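Suppressor of RNA silencing p3 (Rice hoja blanca virus, PDB 3AJF) suppresses RNA-mediated gene silencing in the host, presumably by binding double-stranded RNA, and forms a homodimer. Local coordinates at residues S21-I26 with S53-S58. Sequence-based numbering, arbitrary orientation.
Sequences SLFFDI and SVFLKS. With SO4 (sulfate ion), chain E.
Phe-23 and Phe-55 form the aromatic part of this contact, with the CZ/CE2 end of the Phe-23 ring tipped onto one face of the Phe-55 ring. CZ of Phe-23 rides above the centre of the Phe-55 ring, 3.6 Å from its plane, and CE2 of Phe-23 comes to 3.5 Å from CZ of Phe-55. The two side chains cross at about a right angle, while the ring planes, centroids 4.7 Å apart, are tilted by 41°, neither a stack nor edge-to-face. Phe-23 reaches this far because its CG lies anti to the backbone N (chi1 -179°), which carries the ring from helix 17-30 toward helix 49-64.

The same ring also meets backbone. Its rim is directed at the main-chain carbonyl of Phe-55, with CZ of Phe-23 at 3.2 Å from O of Phe-55 and CE1 of Phe-23 at 3.3 Å from that oxygen, which lies in the ring plane. The weakly positive C-H edge thus faces the oxygen, probably a mild electrostatic attraction. The same CE1 also packs on CB of Ser-58 (4.0 Å), near the ring plane.

Both segments are mid-helix pieces of the mostly helical domain captured in this construct, and their contact is buried near the centre of the chain. Phe-39 of helix 36-44 meets Phe-23 edge-to-face, Tyr-84 of helix 74-85 does the same with Phe-55, and Leu-27 packs on both Phe-55 and Ser-58, so all four helices contribute to this core.

On a different side of helix 49-64, partly exposed Lys-57 hydrogen-bonds through NZ to O1 of a sulfate ion at 3.0 Å. The anion probably came from the crystallisation liquor, and the bend at chi3 (93°) turns the lysine's end toward it.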
# COMPACT_ATOMS: atom_id res chain seq x y z
N SER A 21 0.29 10.99 -13.67
CA SER A 21 1.53 11.41 -14.31
C SER A 21 2.64 11.65 -13.31
O SER A 21 3.80 11.27 -13.56
CB SER A 21 1.33 12.72 -15.08
OG SER A 21 0.41 12.50 -16.11
N LEU A 22 2.31 12.33 -12.21
CA LEU A 22 3.30 12.62 -11.17
C LEU A 22 3.83 11.32 -10.54
O LEU A 22 5.05 11.20 -10.32
CB LEU A 22 2.68 13.53 -10.10
CG LEU A 22 3.58 13.86 -8.90
CD1 LEU A 22 4.83 14.69 -9.35
CD2 LEU A 22 2.76 14.55 -7.81
N PHE A 23 2.91 10.39 -10.27
CA PHE A 23 3.21 9.06 -9.67
C PHE A 23 4.19 8.36 -10.63
O PHE A 23 5.28 7.95 -10.21
CB PHE A 23 1.89 8.28 -9.50
CG PHE A 23 2.00 6.90 -8.88
CD1 PHE A 23 3.17 6.41 -8.28
CD2 PHE A 23 0.85 6.09 -8.84
CE1 PHE A 23 3.21 5.14 -7.72
CE2 PHE A 23 0.88 4.81 -8.25
CZ PHE A 23 2.07 4.34 -7.69
N PHE A 24 3.83 8.29 -11.92
CA PHE A 24 4.70 7.63 -12.88
C PHE A 24 6.11 8.28 -12.92
O PHE A 24 7.14 7.58 -12.94
CB PHE A 24 4.10 7.63 -14.29
CG PHE A 24 5.06 7.08 -15.31
CD1 PHE A 24 5.40 5.73 -15.28
CD2 PHE A 24 5.72 7.93 -16.21
CE1 PHE A 24 6.36 5.20 -16.18
CE2 PHE A 24 6.67 7.42 -17.13
CZ PHE A 24 6.98 6.04 -17.11
N ASP A 25 6.16 9.61 -12.92
CA ASP A 25 7.43 10.33 -13.02
C ASP A 25 8.35 10.00 -11.83
O ASP A 25 9.57 9.80 -12.01
CB ASP A 25 7.18 11.83 -13.04
CG ASP A 25 6.73 12.32 -14.39
OD1 ASP A 25 6.76 11.52 -15.35
OD2 ASP A 25 6.35 13.51 -14.50
N ILE A 26 7.75 9.95 -10.64
CA ILE A 26 8.49 9.69 -9.41
C ILE A 26 8.95 8.24 -9.40
O ILE A 26 10.11 7.97 -9.12
CB ILE A 26 7.61 10.06 -8.18
CG1 ILE A 26 7.55 11.59 -8.07
CG2 ILE A 26 8.14 9.43 -6.90
CD1 ILE A 26 6.57 12.16 -7.02
N SER A 53 5.14 -4.34 -5.61
CA SER A 53 5.79 -3.86 -4.39
C SER A 53 6.47 -2.52 -4.61
O SER A 53 6.32 -1.59 -3.79
CB SER A 53 6.84 -4.87 -3.91
OG SER A 53 7.57 -4.32 -2.84
N VAL A 54 7.23 -2.43 -5.70
CA VAL A 54 7.92 -1.20 -6.07
C VAL A 54 6.93 -0.03 -6.39
O VAL A 54 7.11 1.11 -5.91
CB VAL A 54 8.85 -1.51 -7.25
CG1 VAL A 54 9.34 -0.26 -7.90
CG2 VAL A 54 10.04 -2.39 -6.79
N PHE A 55 5.90 -0.32 -7.18
CA PHE A 55 4.79 0.62 -7.49
C PHE A 55 4.16 1.16 -6.21
O PHE A 55 4.04 2.38 -6.03
CB PHE A 55 3.79 -0.18 -8.32
CG PHE A 55 2.50 0.53 -8.69
CD1 PHE A 55 2.41 1.28 -9.86
CD2 PHE A 55 1.31 0.28 -7.95
CE1 PHE A 55 1.17 1.88 -10.27
CE2 PHE A 55 0.07 0.87 -8.35
CZ PHE A 55 -0.00 1.65 -9.49
N LEU A 56 3.77 0.27 -5.30
CA LEU A 56 3.16 0.71 -4.03
C LEU A 56 4.12 1.50 -3.13
O LEU A 56 3.71 2.47 -2.47
CB LEU A 56 2.58 -0.47 -3.24
CG LEU A 56 1.43 -1.26 -3.92
CD1 LEU A 56 1.23 -2.54 -3.14
CD2 LEU A 56 0.17 -0.49 -3.95
N LYS A 57 5.38 1.07 -3.08
CA LYS A 57 6.36 1.75 -2.25
C LYS A 57 6.63 3.19 -2.69
O LYS A 57 6.86 4.07 -1.85
CB LYS A 57 7.67 0.96 -2.20
CG LYS A 57 7.60 -0.20 -1.27
CD LYS A 57 8.55 -1.29 -1.72
CE LYS A 57 9.91 -1.23 -1.10
NZ LYS A 57 10.79 -2.14 -1.94
N SER A 58 6.59 3.45 -4.00
CA SER A 58 6.69 4.84 -4.50
C SER A 58 5.49 5.70 -4.06
O SER A 58 5.67 6.86 -3.65
CB SER A 58 6.86 4.91 -6.02
OG SER A 58 8.22 4.84 -6.41
S SO4 E . 12.23 1.10 -3.45
O1 SO4 E . 11.78 -0.18 -3.97
O2 SO4 E . 11.48 2.22 -4.01
O3 SO4 E . 13.65 1.20 -3.74
O4 SO4 E . 12.05 1.16 -2.00